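Local coordinates for superantigen-like protein SSL10 (Staphylococcus aureus subsp. aureus, PDB 6LWT) that probably binds the Fc region of human IgG, hindering C1q and the classical complement pathway, and probably slows plasma clotting by binding prothrombin, at residues M27-I32 / L42-R47; R47-Q52 / D84-V89; L107-E112 / K120-Y125; E129-K134 / I187-I192; G158-S163 / I195-K200. One frame throughout, in Å; residues are numbered along the deposited sequence.

Interaction 1 (M27-I32 / L42-R47)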
# COMPACT_ATOMS: atom_id res chain seq x y z
N MET A 27 -0.10 10.77 -1.63
CA MET A 27 1.06 11.62 -1.33
C MET A 27 1.96 10.88 -0.38
O MET A 27 1.48 10.23 0.56
CB MET A 27 0.63 12.92 -0.64
CG MET A 27 -0.35 13.80 -1.40
SD MET A 27 -0.40 15.48 -0.72
CE MET A 27 -1.39 15.19 0.73
N GLU A 28 3.27 10.96 -0.63
CA GLU A 28 4.27 10.50 0.33
C GLU A 28 4.72 11.70 1.13
O GLU A 28 5.22 12.68 0.56
CB GLU A 28 5.47 9.89 -0.38
CG GLU A 28 5.10 8.68 -1.21
CD GLU A 28 6.31 7.90 -1.68
OE1 GLU A 28 6.37 7.59 -2.89
OE2 GLU A 28 7.20 7.60 -0.85
N MET A 29 4.52 11.63 2.44
CA MET A 29 4.84 12.75 3.31
C MET A 29 5.85 12.28 4.32
O MET A 29 5.60 11.34 5.09
CB MET A 29 3.59 13.27 3.99
CG MET A 29 2.58 13.87 3.01
SD MET A 29 0.98 14.13 3.76
CE MET A 29 0.43 12.46 3.95
N LYS A 30 7.00 12.94 4.29
CA LYS A 30 8.15 12.56 5.09
C LYS A 30 8.29 13.52 6.28
O LYS A 30 7.94 14.71 6.19
CB LYS A 30 9.39 12.54 4.16
CG LYS A 30 10.73 12.67 4.85
CD LYS A 30 11.88 12.41 3.89
CE LYS A 30 12.36 10.96 3.95
NZ LYS A 30 13.65 10.76 3.22
N ASN A 31 8.76 12.99 7.41
CA ASN A 31 9.14 13.81 8.57
C ASN A 31 7.96 14.65 9.14
O ASN A 31 8.09 15.86 9.39
CB ASN A 31 10.34 14.70 8.18
CG ASN A 31 11.13 15.18 9.38
OD1 ASN A 31 11.51 14.38 10.24
ND2 ASN A 31 11.40 16.47 9.43
N ILE A 32 6.82 13.98 9.32
CA ILE A 32 5.56 14.60 9.74
C ILE A 32 5.45 14.65 11.26
O ILE A 32 5.77 13.67 11.93
CB ILE A 32 4.34 13.82 9.14
CG1 ILE A 32 4.25 14.05 7.63
CG2 ILE A 32 3.02 14.18 9.82
CD1 ILE A 32 4.12 15.50 7.20
N LEU A 42 -4.75 10.00 13.94
CA LEU A 42 -3.76 11.04 13.98
C LEU A 42 -4.25 12.16 13.10
O LEU A 42 -4.92 11.90 12.09
CB LEU A 42 -2.42 10.55 13.45
CG LEU A 42 -1.74 9.41 14.20
CD1 LEU A 42 -0.43 9.09 13.50
CD2 LEU A 42 -1.53 9.80 15.64
N ARG A 43 -3.90 13.39 13.48
CA ARG A 43 -4.17 14.57 12.67
C ARG A 43 -2.95 15.42 12.46
O ARG A 43 -2.15 15.66 13.37
CB ARG A 43 -5.25 15.42 13.32
CG ARG A 43 -6.63 14.81 13.23
CD ARG A 43 -7.65 15.79 13.81
NE ARG A 43 -8.99 15.41 13.42
CZ ARG A 43 -10.09 16.14 13.61
NH1 ARG A 43 -10.01 17.33 14.22
NH2 ARG A 43 -11.26 15.68 13.22
N PHE A 44 -2.82 15.92 11.25
CA PHE A 44 -1.81 16.91 10.96
C PHE A 44 -2.20 17.72 9.73
O PHE A 44 -3.20 17.43 9.06
CB PHE A 44 -0.44 16.27 10.77
CG PHE A 44 -0.36 15.30 9.62
CD1 PHE A 44 -0.83 14.00 9.75
CD2 PHE A 44 0.21 15.67 8.42
CE1 PHE A 44 -0.75 13.10 8.71
CE2 PHE A 44 0.32 14.77 7.37
CZ PHE A 44 -0.17 13.49 7.51
N LYS A 45 -1.42 18.75 9.47
CA LYS A 45 -1.55 19.53 8.24
C LYS A 45 -0.30 19.38 7.40
O LYS A 45 0.80 19.38 7.93
CB LYS A 45 -1.84 20.99 8.55
CG LYS A 45 -3.26 21.19 9.06
CD LYS A 45 -3.45 22.57 9.70
CE LYS A 45 -3.68 23.65 8.66
NZ LYS A 45 -4.14 24.91 9.32
N PHE A 46 -0.49 19.22 6.10
CA PHE A 46 0.62 19.12 5.17
C PHE A 46 0.35 20.04 4.01
O PHE A 46 -0.65 19.86 3.30
CB PHE A 46 0.78 17.69 4.66
CG PHE A 46 1.87 17.55 3.64
CD1 PHE A 46 3.20 17.59 4.03
CD2 PHE A 46 1.57 17.42 2.29
CE1 PHE A 46 4.22 17.47 3.10
CE2 PHE A 46 2.58 17.30 1.35
CZ PHE A 46 3.91 17.33 1.75
N ARG A 47 1.22 21.03 3.83
CA ARG A 47 1.05 22.03 2.77
C ARG A 47 -0.33 22.69 2.99
O ARG A 47 -1.03 23.03 2.04
CB ARG A 47 1.19 21.35 1.39
CG ARG A 47 1.70 22.22 0.26
CD ARG A 47 1.41 21.59 -1.10
NE ARG A 47 2.20 20.36 -1.28
CZ ARG A 47 1.80 19.26 -1.91
NH1 ARG A 47 0.58 19.16 -2.47
NH2 ARG A 47 2.63 18.23 -1.99
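Met-27, Met-29 and Ile-32 meet Phe-44, Phe-46 and Arg-47 inside the OB-fold domain, where two strands of its curled sheet face each other across the core. Their axes cross at 102° and approach to 10.0 Å, so side chains fill the gap. Met-27 lies at the outer end. Its CE reaches Phe-46 CD2 at 4.0 Å, and its SD lies obliquely to the same ring and near the guanidinium of Arg-47. Met-29 goes deeper. Its CG lies over the centre of the Phe-46 ring, 3.6 Å from the centroid, a CH-pi contact. The chain then bends at chi3, -71°, which turns CE to Phe-44 CZ. Its SD lies over the Phe-46 face and also at the edge of Phe-44, in the ring plane, a Met-aromatic contact. After the corner at Asn-31, part of a G1 beta bulge facing Leu-71, Ile-32 points back inward. Its CD1 touches both rings. Its CG2 sits over the centre of the Phe-44 ring, 3.5 Å from the centroid.

Interaction 2 (R47-Q52 / D84-V89)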
# COMPACT_ATOMS: atom_id res chain seq x y z
N ARG A 47 1.22 21.03 3.83
CA ARG A 47 1.05 22.03 2.77
C ARG A 47 -0.33 22.69 2.99
O ARG A 47 -1.03 23.03 2.04
CB ARG A 47 1.19 21.35 1.39
CG ARG A 47 1.70 22.22 0.26
CD ARG A 47 1.41 21.59 -1.10
NE ARG A 47 2.20 20.36 -1.28
CZ ARG A 47 1.80 19.26 -1.91
NH1 ARG A 47 0.58 19.16 -2.47
NH2 ARG A 47 2.63 18.23 -1.99
N GLY A 48 -0.70 22.83 4.26
CA GLY A 48 -2.00 23.35 4.66
C GLY A 48 -3.21 22.43 4.52
O GLY A 48 -4.31 22.84 4.85
N ILE A 49 -3.04 21.22 4.03
CA ILE A 49 -4.16 20.30 3.85
C ILE A 49 -4.38 19.55 5.16
O ILE A 49 -3.43 19.02 5.73
CB ILE A 49 -3.87 19.24 2.77
CG1 ILE A 49 -3.51 19.88 1.43
CG2 ILE A 49 -5.10 18.35 2.58
CD1 ILE A 49 -2.71 18.94 0.56
N LYS A 50 -5.62 19.49 5.60
CA LYS A 50 -6.00 18.78 6.81
C LYS A 50 -6.07 17.29 6.54
O LYS A 50 -6.91 16.85 5.77
CB LYS A 50 -7.35 19.28 7.34
CG LYS A 50 -7.30 20.73 7.79
CD LYS A 50 -8.62 21.21 8.38
CE LYS A 50 -9.72 21.25 7.34
NZ LYS A 50 -10.88 22.03 7.85
N ILE A 51 -5.19 16.52 7.19
CA ILE A 51 -5.11 15.07 7.03
C ILE A 51 -5.47 14.37 8.34
O ILE A 51 -4.89 14.70 9.38
CB ILE A 51 -3.68 14.63 6.65
CG1 ILE A 51 -3.10 15.47 5.51
CG2 ILE A 51 -3.66 13.14 6.29
CD1 ILE A 51 -3.88 15.41 4.23
N GLN A 52 -6.42 13.45 8.28
CA GLN A 52 -6.74 12.56 9.38
C GLN A 52 -6.44 11.11 8.97
O GLN A 52 -6.95 10.60 7.96
CB GLN A 52 -8.21 12.69 9.78
CG GLN A 52 -8.65 11.71 10.87
CD GLN A 52 -9.92 12.14 11.60
OE1 GLN A 52 -10.05 13.30 12.00
NE2 GLN A 52 -10.84 11.21 11.80
N ASP A 84 -13.21 19.94 4.29
CA ASP A 84 -11.92 19.73 3.61
C ASP A 84 -10.90 18.98 4.49
O ASP A 84 -9.70 19.27 4.47
CB ASP A 84 -11.38 21.06 3.06
CG ASP A 84 -12.34 21.68 2.05
OD1 ASP A 84 -12.59 21.05 1.00
OD2 ASP A 84 -12.87 22.77 2.33
N ILE A 85 -11.40 18.03 5.26
CA ILE A 85 -10.54 17.06 5.94
C ILE A 85 -10.37 15.89 4.96
O ILE A 85 -11.34 15.37 4.43
CB ILE A 85 -11.12 16.60 7.29
CG1 ILE A 85 -11.18 17.80 8.25
CG2 ILE A 85 -10.25 15.49 7.89
CD1 ILE A 85 -11.98 17.57 9.52
N PHE A 86 -9.12 15.49 4.74
CA PHE A 86 -8.80 14.39 3.82
C PHE A 86 -8.46 13.17 4.67
O PHE A 86 -7.58 13.27 5.52
CB PHE A 86 -7.63 14.80 2.93
CG PHE A 86 -7.97 15.87 1.93
CD1 PHE A 86 -8.05 17.20 2.31
CD2 PHE A 86 -8.23 15.54 0.61
CE1 PHE A 86 -8.35 18.19 1.39
CE2 PHE A 86 -8.54 16.52 -0.32
CZ PHE A 86 -8.61 17.85 0.07
N TYR A 87 -9.15 12.06 4.45
CA TYR A 87 -9.03 10.88 5.30
C TYR A 87 -8.20 9.79 4.63
O TYR A 87 -8.39 9.50 3.45
CB TYR A 87 -10.40 10.29 5.67
CG TYR A 87 -11.23 11.24 6.48
CD1 TYR A 87 -11.92 12.29 5.87
CD2 TYR A 87 -11.30 11.12 7.86
CE1 TYR A 87 -12.67 13.18 6.61
CE2 TYR A 87 -12.06 12.01 8.61
CZ TYR A 87 -12.74 13.04 7.99
OH TYR A 87 -13.48 13.93 8.76
N THR A 88 -7.33 9.17 5.42
CA THR A 88 -6.49 8.07 4.95
C THR A 88 -6.45 7.01 6.07
O THR A 88 -6.80 7.30 7.22
CB THR A 88 -5.10 8.58 4.53
OG1 THR A 88 -4.30 7.52 3.95
CG2 THR A 88 -4.36 9.22 5.69
N VAL A 89 -6.03 5.79 5.72
CA VAL A 89 -6.01 4.69 6.69
C VAL A 89 -4.60 4.10 6.74
O VAL A 89 -4.04 3.73 5.72
CB VAL A 89 -7.01 3.59 6.32
CG1 VAL A 89 -6.96 2.43 7.32
CG2 VAL A 89 -8.45 4.13 6.23
O HOH W 1 -7.67 20.87 4.04
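Gln-52 and Tyr-87 run side by side on one face of a parallel strand pair in the OB-fold domain. Gln-52 CG is anti to the backbone N (chi1 176°), and the chain stays extended. Its NE2 comes to the ring edge, 3.5 Å from Tyr-87 CE2, with amide and ring planes 74° apart. Gln-52 OE1 takes a bond from Arg-43, and Tyr-87 OH bonds Asp-81. Ile-85 CG2 lies over the Tyr-87 face, toward the rim, and touches Gln-52 CB. The bend of Lys-50 at chi3 (-67°) brings CE to Asp-84 O at 3.5 Å, while NZ bonds the carbonyl of His-83. On the other face Ile-51 CD1 meets Phe-86 CB at 4.0 Å. The backbones join through Phe-86 N to Lys-50 O (2.8 Å), Gln-52 N to Phe-86 O and Thr-88 N to Gln-52 O. At the start of the pair a water bridges Lys-50 N and Asp-84 O. The chemistry implies two inner strands held by backbone bonds, with Ile-51 and Phe-86 packed on one face and polar tips tied to neighbours on the other.

Interaction 3 (L107-E112 / K120-Y125)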
# COMPACT_ATOMS: atom_id res chain seq x y z
N LEU A 107 10.30 -8.95 -9.14
CA LEU A 107 8.88 -9.04 -9.43
C LEU A 107 8.72 -9.96 -10.63
O LEU A 107 9.34 -9.72 -11.67
CB LEU A 107 8.34 -7.66 -9.75
CG LEU A 107 6.92 -7.49 -10.28
CD1 LEU A 107 5.92 -8.17 -9.40
CD2 LEU A 107 6.61 -5.99 -10.39
N ASN A 108 7.90 -10.99 -10.51
CA ASN A 108 7.64 -11.85 -11.66
C ASN A 108 6.15 -11.91 -11.96
O ASN A 108 5.34 -12.03 -11.04
CB ASN A 108 8.34 -13.22 -11.57
CG ASN A 108 7.73 -14.18 -10.54
OD1 ASN A 108 8.26 -14.34 -9.45
ND2 ASN A 108 6.67 -14.87 -10.93
N ILE A 109 5.83 -11.83 -13.26
CA ILE A 109 4.46 -11.70 -13.73
C ILE A 109 4.11 -12.89 -14.62
O ILE A 109 4.86 -13.22 -15.58
CB ILE A 109 4.24 -10.43 -14.60
CG1 ILE A 109 5.01 -9.22 -14.09
CG2 ILE A 109 2.73 -10.13 -14.74
CD1 ILE A 109 4.54 -8.69 -12.76
N SER A 110 2.97 -13.51 -14.32
CA SER A 110 2.36 -14.50 -15.19
C SER A 110 1.01 -13.92 -15.63
O SER A 110 0.14 -13.68 -14.79
CB SER A 110 2.15 -15.79 -14.44
OG SER A 110 1.28 -16.63 -15.18
N LYS A 111 0.86 -13.68 -16.94
CA LYS A 111 -0.34 -13.02 -17.46
C LYS A 111 -0.87 -13.60 -18.77
O LYS A 111 -1.54 -12.89 -19.50
CB LYS A 111 -0.07 -11.52 -17.61
CG LYS A 111 1.09 -11.18 -18.54
CD LYS A 111 1.04 -9.72 -18.98
CE LYS A 111 2.35 -9.29 -19.62
NZ LYS A 111 2.53 -9.85 -20.99
N GLU A 112 -0.57 -14.87 -19.08
CA GLU A 112 -1.13 -15.53 -20.25
C GLU A 112 -2.50 -16.15 -19.92
O GLU A 112 -2.68 -16.71 -18.84
CB GLU A 112 -0.21 -16.64 -20.77
CG GLU A 112 1.25 -16.25 -20.95
CD GLU A 112 1.46 -14.97 -21.72
OE1 GLU A 112 2.26 -14.14 -21.28
OE2 GLU A 112 0.82 -14.77 -22.77
N LYS A 120 7.81 -13.50 -16.90
CA LYS A 120 8.95 -12.58 -16.97
C LYS A 120 9.18 -12.00 -15.58
O LYS A 120 8.22 -11.55 -14.93
CB LYS A 120 8.67 -11.47 -17.99
CG LYS A 120 9.82 -10.50 -18.18
CD LYS A 120 9.51 -9.38 -19.18
CE LYS A 120 10.74 -8.47 -19.32
NZ LYS A 120 10.54 -7.34 -20.27
N GLY A 121 10.44 -12.04 -15.13
CA GLY A 121 10.84 -11.46 -13.86
C GLY A 121 11.77 -10.29 -14.06
O GLY A 121 12.63 -10.32 -14.94
N TYR A 122 11.63 -9.26 -13.23
CA TYR A 122 12.50 -8.09 -13.29
C TYR A 122 12.56 -7.39 -11.93
O TYR A 122 11.65 -7.58 -11.10
CB TYR A 122 12.05 -7.13 -14.40
CG TYR A 122 10.61 -6.75 -14.33
CD1 TYR A 122 10.19 -5.62 -13.60
CD2 TYR A 122 9.64 -7.50 -14.99
CE1 TYR A 122 8.84 -5.27 -13.52
CE2 TYR A 122 8.30 -7.17 -14.92
CZ TYR A 122 7.90 -6.06 -14.19
OH TYR A 122 6.54 -5.78 -14.16
N PRO A 123 13.62 -6.61 -11.67
CA PRO A 123 13.70 -5.93 -10.39
C PRO A 123 12.63 -4.86 -10.18
O PRO A 123 12.26 -4.14 -11.11
CB PRO A 123 15.11 -5.30 -10.39
CG PRO A 123 15.88 -6.01 -11.43
CD PRO A 123 14.88 -6.47 -12.44
N TYR A 124 12.13 -4.81 -8.96
CA TYR A 124 11.14 -3.84 -8.52
C TYR A 124 11.77 -3.09 -7.37
O TYR A 124 12.11 -3.71 -6.37
CB TYR A 124 9.86 -4.53 -8.06
CG TYR A 124 8.85 -3.54 -7.58
CD1 TYR A 124 8.08 -2.81 -8.49
CD2 TYR A 124 8.71 -3.26 -6.22
CE1 TYR A 124 7.16 -1.86 -8.06
CE2 TYR A 124 7.82 -2.30 -5.77
CZ TYR A 124 7.04 -1.61 -6.69
OH TYR A 124 6.14 -0.66 -6.23
N TYR A 125 11.96 -1.78 -7.52
CA TYR A 125 12.79 -1.02 -6.60
C TYR A 125 11.96 -0.40 -5.48
O TYR A 125 10.86 0.09 -5.70
CB TYR A 125 13.58 0.06 -7.36
CG TYR A 125 14.50 -0.54 -8.39
CD1 TYR A 125 15.70 -1.13 -8.01
CD2 TYR A 125 14.17 -0.54 -9.74
CE1 TYR A 125 16.55 -1.70 -8.95
CE2 TYR A 125 15.00 -1.11 -10.69
CZ TYR A 125 16.19 -1.69 -10.29
OH TYR A 125 17.01 -2.27 -11.22
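Leu-107 and Ile-109 pack against Tyr-122 on the inner face of a beta hairpin, at the edge of the beta-grasp sheet. Four backbone bonds join the strands. Leu-107 and Tyr-122 bond in both directions, with Leu-107 N to Tyr-122 O at 2.7 Å. The Ile-109 and Lys-120 pair also bonds both ways, but Lys-120 N to Ile-109 O is longer, 3.2 Å. The tight part faces helix 133-148. There Tyr-122 CG stands between its own backbone N and carbonyl carbon (chi1 53°), which starts the ring back across the neighbouring strand. The ring runs alongside Leu-107, whose CD2 is 3.9 Å from Tyr-122 CE1. Ile-109 CG1 is 3.8 Å from Tyr-122 OH, which hydrogen-bonds the hydroxyl of Tyr-148. Leu-107 CB also meets Tyr-124 CB. On this same face exposed Lys-120 leads its extended chain away. The other face is loose. Gly-121 has no side chain, and Asn-108 CB touches its CA at 3.8 Å. Between the strands, Gly-121 CA makes a CA-H...O contact with Leu-107 O at 3.2 Å.

Interaction 4 (E129-K134 / I187-I192)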
# COMPACT_ATOMS: atom_id res chain seq x y z
N GLU A 129 13.79 2.10 3.75
CA GLU A 129 14.19 0.99 4.62
C GLU A 129 12.99 0.17 5.10
O GLU A 129 13.12 -1.04 5.31
CB GLU A 129 14.94 1.52 5.86
CG GLU A 129 15.24 0.47 6.92
CD GLU A 129 16.11 0.99 8.06
OE1 GLU A 129 17.14 1.64 7.77
OE2 GLU A 129 15.77 0.71 9.24
N LYS A 130 11.88 0.85 5.36
CA LYS A 130 10.64 0.19 5.78
C LYS A 130 9.52 0.63 4.88
O LYS A 130 9.54 1.74 4.37
CB LYS A 130 10.28 0.54 7.22
CG LYS A 130 10.94 -0.35 8.25
CD LYS A 130 10.85 0.27 9.64
CE LYS A 130 12.03 -0.12 10.52
NZ LYS A 130 12.20 0.88 11.60
N ILE A 131 8.54 -0.25 4.68
CA ILE A 131 7.41 0.06 3.82
C ILE A 131 6.19 -0.62 4.40
O ILE A 131 6.26 -1.80 4.78
CB ILE A 131 7.68 -0.36 2.34
CG1 ILE A 131 6.59 0.19 1.43
CG2 ILE A 131 7.80 -1.88 2.17
CD1 ILE A 131 6.92 0.10 -0.05
N THR A 132 5.09 0.12 4.54
CA THR A 132 3.84 -0.52 4.94
C THR A 132 3.34 -1.45 3.85
O THR A 132 3.56 -1.22 2.64
CB THR A 132 2.73 0.49 5.31
OG1 THR A 132 2.48 1.39 4.21
CG2 THR A 132 3.16 1.29 6.56
N LEU A 133 2.63 -2.48 4.27
CA LEU A 133 1.87 -3.29 3.31
C LEU A 133 0.91 -2.44 2.49
O LEU A 133 0.72 -2.71 1.31
CB LEU A 133 1.15 -4.46 4.00
CG LEU A 133 0.36 -5.39 3.07
CD1 LEU A 133 1.24 -6.13 2.07
CD2 LEU A 133 -0.45 -6.38 3.87
N LYS A 134 0.34 -1.40 3.09
CA LYS A 134 -0.49 -0.44 2.37
C LYS A 134 0.20 0.17 1.14
O LYS A 134 -0.36 0.18 0.04
CB LYS A 134 -0.88 0.69 3.32
CG LYS A 134 -1.73 1.76 2.67
CD LYS A 134 -1.76 3.02 3.53
CE LYS A 134 -2.75 4.00 2.97
NZ LYS A 134 -4.14 3.48 2.96
N ILE A 187 6.72 -3.62 6.74
CA ILE A 187 7.61 -4.63 6.18
C ILE A 187 9.00 -4.00 6.08
O ILE A 187 9.15 -2.87 5.62
CB ILE A 187 7.15 -5.12 4.80
CG1 ILE A 187 5.73 -5.72 4.88
CG2 ILE A 187 8.15 -6.14 4.25
CD1 ILE A 187 5.07 -5.93 3.52
N GLU A 188 10.00 -4.75 6.49
CA GLU A 188 11.40 -4.39 6.33
C GLU A 188 11.81 -4.67 4.87
O GLU A 188 11.84 -5.81 4.45
CB GLU A 188 12.23 -5.22 7.31
CG GLU A 188 13.70 -4.86 7.35
CD GLU A 188 14.08 -3.85 8.42
OE1 GLU A 188 15.31 -3.62 8.55
OE2 GLU A 188 13.19 -3.29 9.12
N SER A 189 12.11 -3.62 4.13
CA SER A 189 12.24 -3.69 2.67
C SER A 189 13.29 -4.68 2.16
O SER A 189 13.09 -5.33 1.14
CB SER A 189 12.53 -2.30 2.10
OG SER A 189 11.49 -1.36 2.39
N LYS A 190 14.41 -4.77 2.88
CA LYS A 190 15.52 -5.69 2.55
C LYS A 190 15.17 -7.17 2.75
O LYS A 190 15.88 -8.04 2.24
CB LYS A 190 16.74 -5.35 3.42
CG LYS A 190 16.59 -5.74 4.89
CD LYS A 190 17.89 -5.68 5.67
CE LYS A 190 17.72 -5.56 7.17
NZ LYS A 190 16.89 -6.62 7.80
N GLN A 191 14.14 -7.45 3.54
CA GLN A 191 13.64 -8.80 3.73
C GLN A 191 12.81 -9.35 2.59
O GLN A 191 12.60 -10.55 2.53
CB GLN A 191 12.88 -8.92 5.08
CG GLN A 191 13.81 -8.81 6.29
CD GLN A 191 14.98 -9.81 6.23
OE1 GLN A 191 14.80 -11.01 6.45
NE2 GLN A 191 16.19 -9.33 5.91
N ILE A 192 12.37 -8.50 1.66
CA ILE A 192 11.51 -8.97 0.58
C ILE A 192 12.39 -9.76 -0.39
O ILE A 192 13.40 -9.25 -0.89
CB ILE A 192 10.77 -7.83 -0.13
CG1 ILE A 192 9.96 -6.99 0.88
CG2 ILE A 192 9.85 -8.39 -1.21
CD1 ILE A 192 9.45 -5.69 0.31
O HOH W 2 15.24 -2.74 4.90
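Ile-187 pairs with Ile-131 across a short antiparallel sheet. Ile-187 N reaches Ile-131 O at 2.7 Å, and Ile-131 N bonds Ile-187 O at 2.8 Å. The side chain of Ile-187 turns to the buried face, where its CD1 meets Leu-133 CD1 at 4.1 Å. Glu-188 lies on the opposite face. Its chain bends at chi2 (93°), and OE2 rests beside Lys-130 CE, 3.7 Å away, while its OE1 pairs with Lys-190 NZ. Glu-129 OE2 stands 4.4 Å from Glu-188 OE1, a like-charge approach that the lysines probably ease. Ser-189 starts a 3-10 turn. Its N bonds Glu-129 O at 3.0 Å from above the carbonyl plane, and its OG bonds Lys-128 O and touches Ile-131 CG2. At Lys-190 the backbone N holds a water that also donates to Glu-129 O, giving that carbonyl two donors, Ser-189 N and the water. Strand 130-132 runs directly into helix 133-148, with Thr-132 as its N-cap. This two-stranded sheet leads into the long central helix of the beta-grasp domain.

Interaction 5 (G158-S163 / I195-K200)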
# COMPACT_ATOMS: atom_id res chain seq x y z
N GLY A 158 -6.77 -11.82 -10.11
CA GLY A 158 -5.35 -12.08 -9.99
C GLY A 158 -4.92 -12.06 -8.54
O GLY A 158 -5.70 -11.70 -7.64
N ARG A 159 -3.68 -12.47 -8.31
CA ARG A 159 -3.11 -12.50 -6.98
C ARG A 159 -1.71 -11.94 -7.00
O ARG A 159 -1.04 -11.97 -8.03
CB ARG A 159 -3.05 -13.93 -6.44
CG ARG A 159 -4.35 -14.72 -6.50
CD ARG A 159 -5.45 -14.24 -5.56
NE ARG A 159 -6.59 -15.15 -5.71
CZ ARG A 159 -7.54 -15.07 -6.65
NH1 ARG A 159 -7.57 -14.08 -7.55
NH2 ARG A 159 -8.49 -16.00 -6.69
N VAL A 160 -1.29 -11.41 -5.86
CA VAL A 160 0.09 -10.96 -5.71
C VAL A 160 0.65 -11.55 -4.43
O VAL A 160 0.11 -11.26 -3.38
CB VAL A 160 0.18 -9.43 -5.60
CG1 VAL A 160 1.64 -9.02 -5.38
CG2 VAL A 160 -0.41 -8.75 -6.83
N LYS A 161 1.74 -12.32 -4.50
CA LYS A 161 2.34 -12.93 -3.32
C LYS A 161 3.70 -12.30 -3.05
O LYS A 161 4.63 -12.46 -3.85
CB LYS A 161 2.48 -14.44 -3.46
CG LYS A 161 3.09 -15.14 -2.24
CD LYS A 161 3.36 -16.63 -2.48
CE LYS A 161 3.96 -17.30 -1.25
NZ LYS A 161 3.58 -18.74 -1.14
N ILE A 162 3.80 -11.60 -1.94
CA ILE A 162 5.05 -10.98 -1.51
C ILE A 162 5.71 -11.93 -0.51
O ILE A 162 5.18 -12.16 0.59
CB ILE A 162 4.78 -9.60 -0.87
CG1 ILE A 162 4.07 -8.66 -1.87
CG2 ILE A 162 6.06 -8.98 -0.34
CD1 ILE A 162 3.23 -7.59 -1.20
N SER A 163 6.88 -12.47 -0.86
CA SER A 163 7.58 -13.38 0.00
C SER A 163 8.81 -12.72 0.61
O SER A 163 9.56 -11.97 -0.06
CB SER A 163 7.97 -14.64 -0.78
OG SER A 163 6.78 -15.30 -1.21
N ILE A 195 8.30 -11.11 -5.46
CA ILE A 195 6.90 -10.73 -5.59
C ILE A 195 6.36 -11.46 -6.82
O ILE A 195 6.78 -11.19 -7.94
CB ILE A 195 6.75 -9.20 -5.76
CG1 ILE A 195 7.41 -8.43 -4.58
CG2 ILE A 195 5.30 -8.82 -5.84
CD1 ILE A 195 7.62 -6.97 -4.83
N GLU A 196 5.42 -12.37 -6.60
CA GLU A 196 4.86 -13.21 -7.65
C GLU A 196 3.47 -12.71 -7.98
O GLU A 196 2.62 -12.68 -7.10
CB GLU A 196 4.80 -14.68 -7.21
CG GLU A 196 4.37 -15.60 -8.35
CD GLU A 196 4.09 -17.04 -7.95
OE1 GLU A 196 3.62 -17.78 -8.85
OE2 GLU A 196 4.28 -17.44 -6.78
N VAL A 197 3.25 -12.31 -9.23
CA VAL A 197 1.95 -11.80 -9.69
C VAL A 197 1.37 -12.82 -10.67
O VAL A 197 2.04 -13.20 -11.64
CB VAL A 197 2.07 -10.43 -10.37
CG1 VAL A 197 0.69 -9.95 -10.84
CG2 VAL A 197 2.72 -9.41 -9.44
N ASN A 198 0.15 -13.27 -10.41
CA ASN A 198 -0.58 -14.14 -11.34
C ASN A 198 -1.86 -13.45 -11.78
O ASN A 198 -2.69 -13.13 -10.93
CB ASN A 198 -0.86 -15.47 -10.66
CG ASN A 198 0.38 -16.34 -10.57
OD1 ASN A 198 1.09 -16.35 -9.57
ND2 ASN A 198 0.68 -17.04 -11.65
N LEU A 199 -1.99 -13.18 -13.08
CA LEU A 199 -3.12 -12.42 -13.65
C LEU A 199 -3.96 -13.31 -14.55
O LEU A 199 -3.54 -14.39 -14.93
CB LEU A 199 -2.62 -11.22 -14.45
CG LEU A 199 -1.79 -10.20 -13.66
CD1 LEU A 199 -1.39 -9.03 -14.53
CD2 LEU A 199 -2.53 -9.71 -12.42
N LYS A 200 -5.17 -12.85 -14.86
CA LYS A 200 -6.11 -13.54 -15.77
C LYS A 200 -6.45 -14.92 -15.24
O LYS A 200 -6.48 -15.89 -16.00
CB LYS A 200 -5.54 -13.64 -17.19
CG LYS A 200 -5.00 -12.34 -17.73
CD LYS A 200 -4.75 -12.40 -19.22
CE LYS A 200 -4.22 -11.06 -19.70
NZ LYS A 200 -4.22 -10.92 -21.18
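Val-160 has CG1 anti to its backbone N (chi1 178°), and Ile-195 has CG2 placed likewise. These branches meet at 3.7 Å, from Val-160 CG1 to Ile-195 CG2. The other branch of Val-160, CG2, meets Val-197 CG2 at 4.1 Å. Ile-162 CG1 reaches the same Ile-195 CG2 from the next residue on the same face. The four share one face, packing toward helix 133-148, where Ile-162 and Ile-195 touch Leu-140 and Val-197 touches Leu-144. Arg-159, Lys-161, Glu-196 and Asn-198 occupy the more exposed face. Arg-159 bonds the carbonyl of its neighbour Gly-158 through NH1 and makes a salt bridge with Asp-157. Four backbone bonds bind the antiparallel strands. Lys-161 N to Glu-196 O is 2.8 Å, and Glu-196 N returns a bond to Lys-161 O. Arg-159 and Asn-198 form the other bonded pair. At the end, Gly-158 CA approaches Asn-198 O at 3.0 Å. Strands 159-164 and 192-198 are thus neighbours inside the five-stranded beta-grasp sheet, packed against helix 133-148.

How the interactions relate
From the N terminus, interaction 1 closes first, over the turn through strand 32-37 in the OB-fold domain. Interaction 2 follows, sharing Arg-47 with it. Strands 41-46 and 49-54 join the two through Phe-44 O to Ile-51 N and Arg-43 to Gln-52. Interaction 2 closes the long return to strand 85-93. The chain then enters the beta-grasp domain, where interaction 3 closes a hairpin. Interactions 4 and 5 cross: most of helix 133-148 and strand 159-164 lie between the segments of interaction 4, and strand 186-188 between those of interaction 5. Interactions 3 and 5 share one sheet, joined between strands 106-110 and 192-198. One place where the two domains meet is Val-89 O with Lys-134 NZ, linking interactions 2 and 4.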